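Local coordinates for molybdopterin-guanine dinucleotide biosynthesis protein B (MobB) (Archaeoglobus fulgidus, PDB 2F1R) that probably binds GTP as a P-loop protein and takes part in making the guanine dinucleotide form of the molybdopterin cofactor, at residues L5-T10 and D110-V115; P24-R29 and R151-I156; F104-K109 and F124-I129. All coordinates share one frame; numbering follows the deposited sequence.

Overall arrangement
Contact 1 pairs two parallel strands in the middle of the main sheet; contact 2 lies where helix 149-160 packs on the side chains of contact 1, and contact 3 is made by the loops around strand 111-114. Contact 2, whose centre is about 16 Å from that of contact 1, packs helix 12-28 against helix 149-160; Ile156 CD1 comes within 3.6 Å of Leu5 CD2, tying helix 149-160 to strand 4-9. Contact 3 is about 8 Å from contact 1, centre to centre, with Arg111 reaching into it. Contacts 2 and 3 do not touch, with nearest atoms about 7 Å apart. Gly9 in contact 1 opens a probable Walker A loop, and the Phe124 ring of contact 3 packs against it.

Contact 1 (L5-T10 and D110-V115); sequences LSIVGT and DRIVVV
Val8 and Val113 meet on one face of a pair of parallel strands, while Ile7 and Ile112 lie side by side on the other, pointing the same way. Between them runs a ladder of five backbone hydrogen bonds: Ser6, Val8 and Thr10 give their N-H groups to the carbonyl oxygens of Asp110, Ile112 and Val114, and Ser6 O and Val8 O receive the amides of Ile112 and Val114. The bond from Val114 N to Val8 O is short at 2.7 Å and nearly straight.

The closest side-chain packing centres on Val8. Its CG2 sits between the backbone N and the carbonyl carbon (CG1 anti to that carbon, chi1 -57°), where it meets Val113 CG2 at 3.7 Å and Arg111 CG at 3.9 Å. On the reverse face Ile7 CD1 rests on Ile112 CB at 4.0 Å, and Leu5 CD2 reaches Ile112 CD1. Gly9, at phi 146°, a value open to few residues but glycine, brings CA to 3.3 Å from Val114 O.

The last rung, at the exposed Thr10, is the longest: Thr10 N reaches Val114 O at 3.2 Å with a bent N-H...O angle of 144°. The Thr10 side chain lies against Val115, its OG1 3.7 Å from Val115 CA, and that hydroxyl is hydrogen-bonded to Glu120. Gly9 is also where a probable Walker A loop leaves the strand, as in P-loop NTPases.

Strand 98-102 flanks strand 4-9 on its other edge, and strand 129-133 does the same for 111-114. Ile19 of helix 12-28 covers Ile7 and Leu18 covers Val114, whereas Ile152 and Ile156 of helix 149-160 cover Ile112. Loop residues Ser105 and Phe124 close over Val8.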
# COMPACT_ATOMS: atom_id res chain seq x y z
N LEU A 5 19.38 1.01 -0.07
CA LEU A 5 20.34 0.08 -0.60
C LEU A 5 19.69 -0.81 -1.66
O LEU A 5 18.68 -1.50 -1.38
CB LEU A 5 20.85 -0.80 0.53
CG LEU A 5 21.93 -1.83 0.31
CD1 LEU A 5 23.23 -1.15 -0.03
CD2 LEU A 5 22.06 -2.70 1.53
N SER A 6 20.29 -0.85 -2.85
CA SER A 6 19.82 -1.77 -3.88
C SER A 6 20.46 -3.14 -3.86
O SER A 6 21.69 -3.26 -3.75
CB SER A 6 20.09 -1.17 -5.24
OG SER A 6 19.42 0.06 -5.34
N ILE A 7 19.66 -4.18 -4.05
CA ILE A 7 20.20 -5.52 -4.21
C ILE A 7 20.02 -5.83 -5.69
O ILE A 7 18.91 -6.00 -6.16
CB ILE A 7 19.48 -6.57 -3.28
CG1 ILE A 7 19.49 -6.12 -1.82
CG2 ILE A 7 20.04 -8.03 -3.43
CD1 ILE A 7 20.86 -5.87 -1.20
N VAL A 8 21.13 -5.86 -6.43
CA VAL A 8 21.08 -6.00 -7.85
C VAL A 8 21.81 -7.28 -8.28
O VAL A 8 22.57 -7.87 -7.49
CB VAL A 8 21.68 -4.78 -8.58
CG1 VAL A 8 20.95 -3.45 -8.16
CG2 VAL A 8 23.22 -4.71 -8.37
N GLY A 9 21.58 -7.68 -9.54
CA GLY A 9 22.41 -8.70 -10.15
C GLY A 9 21.67 -9.62 -11.12
O GLY A 9 20.58 -9.31 -11.56
N THR A 10 22.28 -10.78 -11.38
CA THR A 10 21.85 -11.63 -12.48
C THR A 10 20.87 -12.76 -12.13
O THR A 10 20.26 -13.37 -13.04
CB THR A 10 23.08 -12.24 -13.21
OG1 THR A 10 23.82 -13.04 -12.29
CG2 THR A 10 23.96 -11.11 -13.81
N ASP A 110 23.63 3.25 -4.04
CA ASP A 110 24.64 2.28 -3.57
C ASP A 110 24.05 0.86 -3.67
O ASP A 110 22.87 0.72 -3.43
CB ASP A 110 24.95 2.53 -2.10
CG ASP A 110 25.68 3.88 -1.89
OD1 ASP A 110 25.95 4.57 -2.90
OD2 ASP A 110 25.92 4.22 -0.71
N ARG A 111 24.86 -0.16 -3.98
CA ARG A 111 24.33 -1.51 -4.24
C ARG A 111 25.21 -2.62 -3.74
O ARG A 111 26.45 -2.52 -3.77
CB ARG A 111 24.06 -1.74 -5.75
CG ARG A 111 25.31 -1.82 -6.71
CD ARG A 111 25.68 -0.43 -7.35
NE ARG A 111 24.47 0.36 -7.60
CZ ARG A 111 23.75 0.30 -8.70
NH1 ARG A 111 24.13 -0.48 -9.71
NH2 ARG A 111 22.68 1.05 -8.82
N ILE A 112 24.55 -3.71 -3.36
CA ILE A 112 25.19 -5.00 -3.25
C ILE A 112 24.88 -5.78 -4.50
O ILE A 112 23.70 -5.86 -4.89
CB ILE A 112 24.77 -5.72 -1.95
CG1 ILE A 112 25.23 -4.87 -0.73
CG2 ILE A 112 25.34 -7.15 -1.91
CD1 ILE A 112 24.90 -5.54 0.63
N VAL A 113 25.93 -6.31 -5.15
CA VAL A 113 25.81 -6.96 -6.46
C VAL A 113 25.88 -8.46 -6.28
O VAL A 113 26.92 -8.94 -5.81
CB VAL A 113 26.94 -6.54 -7.45
CG1 VAL A 113 26.84 -7.36 -8.80
CG2 VAL A 113 26.89 -5.04 -7.73
N VAL A 114 24.81 -9.18 -6.63
CA VAL A 114 24.77 -10.63 -6.48
C VAL A 114 24.80 -11.32 -7.84
O VAL A 114 23.84 -11.20 -8.63
CB VAL A 114 23.52 -11.08 -5.69
CG1 VAL A 114 23.58 -12.57 -5.41
CG2 VAL A 114 23.41 -10.29 -4.39
N VAL A 115 25.92 -11.99 -8.12
CA VAL A 115 26.13 -12.59 -9.43
C VAL A 115 26.64 -14.03 -9.33
O VAL A 115 27.16 -14.46 -8.31
CB VAL A 115 27.10 -11.78 -10.30
CG1 VAL A 115 26.44 -10.47 -10.74
CG2 VAL A 115 28.44 -11.51 -9.58

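Contact 2 (P24-R29 and R151-I156); sequences PILRER and RIAEFI
Ala153 points its CB at the facing helix, where Ile25 and Leu26 receive it. Ile25 comes with its CG2 branch, which is 4.1 Å from Ala153 CB. Leu26 sets out alongside the partner helix, pointing neither at it nor away, and its CD2 turns in to touch: it lies 4.2 Å from Ala153 CB and 3.8 Å from Ala153 O, and goes on to Ile156 CB at 4.4 Å. One methyl of Leu26 thus touches both Ala153 and Ile156, three residues apart on the same side of the helix. The axes of the two short helical segments approach to 9.7 Å and cross at -40°.

At the margin the contact turns polar. Glu154 has CG anti to its backbone N (chi1 -177°) and bends at chi2; its side chain and that of Arg29 cross at about a right angle, with the guanidinium and carboxylate planes 53° apart. Arg29 NH1 and Glu154 OE1 are 3.5 Å apart in a salt bridge of charges alone: the oxygen stands well out of the guanidinium plane, and no N-H points at it. The stronger partner of Glu154 is Arg161, which its OE2 meets in a salt bridge.

Met22, one turn back in helix 12-28, continues the apolar seam against Ala153 and Ile156, and Leu157 of helix 149-160 extends it to Leu26 and Arg29. From the same helix, Ile152 and Phe155 turn to strand 129-133 of the sheet.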
# COMPACT_ATOMS: atom_id res chain seq x y z
N PRO A 24 15.08 -11.53 8.94
CA PRO A 24 15.00 -11.76 10.43
C PRO A 24 16.19 -11.20 11.24
O PRO A 24 15.96 -10.67 12.31
CB PRO A 24 14.94 -13.27 10.58
CG PRO A 24 14.42 -13.78 9.23
CD PRO A 24 14.92 -12.78 8.18
N ILE A 25 17.42 -11.27 10.74
CA ILE A 25 18.55 -10.67 11.46
C ILE A 25 18.47 -9.14 11.51
O ILE A 25 18.68 -8.53 12.56
CB ILE A 25 19.95 -11.06 10.85
CG1 ILE A 25 20.22 -12.55 10.91
CG2 ILE A 25 21.07 -10.37 11.64
CD1 ILE A 25 19.78 -13.30 9.73
N LEU A 26 18.19 -8.51 10.37
CA LEU A 26 18.03 -7.05 10.34
C LEU A 26 16.95 -6.60 11.34
O LEU A 26 17.16 -5.69 12.11
CB LEU A 26 17.68 -6.55 8.92
CG LEU A 26 18.72 -6.91 7.87
CD1 LEU A 26 18.19 -6.78 6.39
CD2 LEU A 26 20.06 -6.16 8.10
N ARG A 27 15.80 -7.27 11.30
CA ARG A 27 14.66 -6.98 12.19
C ARG A 27 14.92 -7.24 13.70
O ARG A 27 14.47 -6.47 14.55
CB ARG A 27 13.44 -7.75 11.75
CG ARG A 27 12.88 -7.40 10.34
CD ARG A 27 12.38 -5.96 10.13
NE ARG A 27 11.69 -5.41 11.30
CZ ARG A 27 10.48 -5.78 11.70
NH1 ARG A 27 9.80 -6.70 11.03
NH2 ARG A 27 9.94 -5.21 12.76
N GLU A 28 15.65 -8.31 14.03
CA GLU A 28 16.03 -8.54 15.46
C GLU A 28 16.76 -7.36 16.09
O GLU A 28 16.67 -7.15 17.30
CB GLU A 28 16.78 -9.86 15.66
CG GLU A 28 15.84 -11.09 15.79
CD GLU A 28 14.40 -10.89 15.19
OE1 GLU A 28 14.13 -11.39 14.06
OE2 GLU A 28 13.54 -10.23 15.88
N ARG A 29 17.43 -6.55 15.25
CA ARG A 29 18.03 -5.29 15.72
C ARG A 29 17.00 -4.20 15.84
O ARG A 29 17.35 -3.03 15.86
CB ARG A 29 19.11 -4.79 14.77
CG ARG A 29 20.08 -5.81 14.33
CD ARG A 29 21.22 -5.93 15.29
NE ARG A 29 21.74 -7.30 15.26
CZ ARG A 29 23.01 -7.63 15.49
NH1 ARG A 29 23.92 -6.70 15.76
NH2 ARG A 29 23.37 -8.91 15.43
N ARG A 151 26.87 -12.52 7.73
CA ARG A 151 27.99 -11.61 7.50
C ARG A 151 27.53 -10.46 6.61
O ARG A 151 27.97 -9.32 6.79
CB ARG A 151 29.20 -12.32 6.83
CG ARG A 151 30.10 -13.19 7.75
CD ARG A 151 31.45 -13.58 7.04
NE ARG A 151 32.26 -12.40 6.64
CZ ARG A 151 33.20 -12.37 5.69
NH1 ARG A 151 33.47 -13.46 4.99
NH2 ARG A 151 33.86 -11.23 5.44
N ILE A 152 26.66 -10.75 5.65
CA ILE A 152 26.16 -9.71 4.74
C ILE A 152 25.18 -8.79 5.44
O ILE A 152 25.24 -7.55 5.28
CB ILE A 152 25.57 -10.30 3.43
CG1 ILE A 152 26.60 -11.20 2.72
CG2 ILE A 152 25.10 -9.15 2.47
CD1 ILE A 152 25.97 -12.30 1.79
N ALA A 153 24.31 -9.38 6.26
CA ALA A 153 23.40 -8.63 7.12
C ALA A 153 24.16 -7.70 8.06
O ALA A 153 23.86 -6.48 8.14
CB ALA A 153 22.50 -9.60 7.88
N GLU A 154 25.20 -8.23 8.73
CA GLU A 154 26.02 -7.43 9.63
C GLU A 154 26.71 -6.30 8.92
O GLU A 154 26.88 -5.17 9.47
CB GLU A 154 27.05 -8.31 10.38
CG GLU A 154 27.94 -7.54 11.43
CD GLU A 154 27.14 -6.60 12.40
OE1 GLU A 154 26.22 -7.09 13.11
OE2 GLU A 154 27.44 -5.38 12.42
N PHE A 155 27.11 -6.57 7.67
CA PHE A 155 27.78 -5.56 6.86
C PHE A 155 26.80 -4.44 6.65
O PHE A 155 27.17 -3.28 6.68
CB PHE A 155 28.22 -6.16 5.51
CG PHE A 155 28.80 -5.17 4.53
CD1 PHE A 155 29.99 -4.50 4.80
CD2 PHE A 155 28.16 -4.93 3.33
CE1 PHE A 155 30.54 -3.57 3.88
CE2 PHE A 155 28.69 -4.04 2.40
CZ PHE A 155 29.88 -3.36 2.66
N ILE A 156 25.55 -4.79 6.37
CA ILE A 156 24.53 -3.77 6.15
C ILE A 156 24.29 -3.02 7.48
O ILE A 156 24.33 -1.80 7.51
CB ILE A 156 23.19 -4.32 5.58
CG1 ILE A 156 23.41 -4.93 4.15
CG2 ILE A 156 22.17 -3.12 5.53
CD1 ILE A 156 22.27 -5.71 3.53

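Contact 3 (F104-K109 and F124-I129); sequences FSKAGK and FRQGRI
Gly108, at a positive phi of 76° just after a short 3-10 turn of residues 105-107, and Gly127 bring two loop backbones to 4.0 Å, CA to CA, with Gly127 CA donating a CA-H...O contact to Gly108 O at 3.4 Å and Gly108 CA making a similar one to Gln126 O.

The side chains gather round Gln126, which reaches across to that turn. Ser105 OG is anti to its own backbone N (chi1 -179°) and stands 2.8 Å from Gln126 OE1. A water links the same two side chains: it is 3.0 Å from Ser105 OG and accepts a hydrogen bond from Gln126 NE2 at 2.6 Å. Because NE2 also bonds to His123 O, the amide is gripped on its nitrogen by two acceptors, which would fix its rotation.

In the P-loop NTPase fold of this family, segment 104-109 follows strand 98-102 and segment 124-129 runs into strand 129-133. Arg111, on the strand that lies between these loops in the chain, knits them together: its NE bonds to Lys109 O, its NH1 to Phe124 O and its NH2 to Ser105 O.

Phe124 presents its edge to the serine, with Ser105 OG near the ring plane and 3.7 Å from CD1. The ring also touches Thr10, beside the probable Walker A loop. On the solvent side the aliphatic part of Lys106 crosses Gln126 obliquely; CD and CE come very tight against Gln126 NE2, and the detail there is doubtful. Past the glycines another water bridges the loops, donating to Gly108 O and accepting from Arg128 N. Lys109 sends its own amine away from the contact, to a salt bridge with Asp86.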
# COMPACT_ATOMS: atom_id res chain seq x y z
N PHE A 104 16.03 -2.14 -9.55
CA PHE A 104 16.24 -0.71 -9.81
C PHE A 104 17.73 -0.35 -9.96
O PHE A 104 18.15 0.72 -9.52
CB PHE A 104 15.64 0.16 -8.66
CG PHE A 104 14.16 0.13 -8.59
CD1 PHE A 104 13.40 1.16 -9.14
CD2 PHE A 104 13.50 -0.93 -7.96
CE1 PHE A 104 11.95 1.11 -9.07
CE2 PHE A 104 12.04 -0.97 -7.88
CZ PHE A 104 11.31 0.04 -8.44
N SER A 105 18.50 -1.22 -10.60
CA SER A 105 19.94 -0.95 -10.74
C SER A 105 20.27 0.41 -11.39
O SER A 105 21.22 1.12 -10.99
CB SER A 105 20.64 -2.06 -11.51
OG SER A 105 22.01 -1.72 -11.57
N LYS A 106 19.44 0.81 -12.35
CA LYS A 106 19.73 2.02 -13.12
C LYS A 106 19.37 3.31 -12.39
O LYS A 106 19.65 4.43 -12.89
CB LYS A 106 19.12 1.96 -14.52
CG LYS A 106 19.31 0.62 -15.26
CD LYS A 106 20.73 0.45 -15.79
CE LYS A 106 20.87 -0.74 -16.80
NZ LYS A 106 19.91 -0.71 -17.95
N ALA A 107 18.85 3.18 -11.17
CA ALA A 107 18.60 4.35 -10.36
C ALA A 107 19.83 4.90 -9.66
O ALA A 107 19.75 6.01 -9.09
CB ALA A 107 17.46 4.10 -9.35
N GLY A 108 20.95 4.15 -9.70
CA GLY A 108 22.23 4.64 -9.19
C GLY A 108 22.43 4.67 -7.68
O GLY A 108 23.41 5.23 -7.21
N LYS A 109 21.52 4.06 -6.90
CA LYS A 109 21.74 3.93 -5.45
C LYS A 109 22.93 3.03 -5.16
O LYS A 109 23.21 2.12 -5.95
CB LYS A 109 20.51 3.36 -4.73
CG LYS A 109 19.22 4.08 -4.92
CD LYS A 109 19.28 5.59 -4.48
CE LYS A 109 17.88 6.19 -4.55
NZ LYS A 109 17.95 7.66 -4.50
N PHE A 124 26.80 -3.67 -13.46
CA PHE A 124 26.11 -3.06 -12.33
C PHE A 124 26.86 -1.90 -11.69
O PHE A 124 26.72 -1.68 -10.51
CB PHE A 124 25.70 -4.14 -11.30
CG PHE A 124 24.84 -5.23 -11.92
CD1 PHE A 124 23.48 -5.05 -12.09
CD2 PHE A 124 25.44 -6.41 -12.42
CE1 PHE A 124 22.69 -6.04 -12.71
CE2 PHE A 124 24.65 -7.41 -13.04
CZ PHE A 124 23.28 -7.21 -13.19
N ARG A 125 27.60 -1.14 -12.50
CA ARG A 125 28.37 0.01 -12.06
C ARG A 125 27.63 1.36 -12.08
O ARG A 125 28.28 2.40 -12.09
CB ARG A 125 29.67 0.14 -12.90
CG ARG A 125 30.57 -1.08 -12.83
CD ARG A 125 32.00 -0.88 -13.45
NE ARG A 125 32.81 -1.97 -12.89
CZ ARG A 125 33.49 -1.93 -11.73
NH1 ARG A 125 33.55 -0.81 -11.01
NH2 ARG A 125 34.15 -3.00 -11.29
N GLN A 126 26.30 1.36 -12.09
CA GLN A 126 25.53 2.62 -12.16
C GLN A 126 25.52 3.42 -10.84
O GLN A 126 25.26 4.63 -10.84
CB GLN A 126 24.10 2.34 -12.60
CG GLN A 126 23.99 1.59 -13.99
CD GLN A 126 23.92 0.08 -13.84
OE1 GLN A 126 24.18 -0.47 -12.77
NE2 GLN A 126 23.60 -0.60 -14.95
N GLY A 127 25.77 2.74 -9.74
CA GLY A 127 26.00 3.42 -8.45
C GLY A 127 27.19 2.81 -7.75
O GLY A 127 27.86 1.95 -8.31
N ARG A 128 27.43 3.23 -6.52
CA ARG A 128 28.55 2.71 -5.74
C ARG A 128 28.37 1.25 -5.30
O ARG A 128 27.36 0.91 -4.66
CB ARG A 128 28.82 3.59 -4.51
CG ARG A 128 30.19 3.38 -3.94
CD ARG A 128 30.60 4.53 -3.00
NE ARG A 128 30.63 4.02 -1.64
CZ ARG A 128 29.92 4.50 -0.62
NH1 ARG A 128 29.11 5.56 -0.80
NH2 ARG A 128 30.06 3.93 0.58
N ILE A 129 29.36 0.42 -5.66
CA ILE A 129 29.33 -1.00 -5.30
C ILE A 129 29.94 -1.12 -3.91
O ILE A 129 31.12 -0.81 -3.68
CB ILE A 129 30.03 -1.94 -6.35
CG1 ILE A 129 29.25 -1.91 -7.69
CG2 ILE A 129 30.16 -3.39 -5.81
CD1 ILE A 129 30.08 -2.42 -8.88
O HOH W 1 22.30 -2.72 -14.37
O HOH W 2 25.62 5.07 -5.43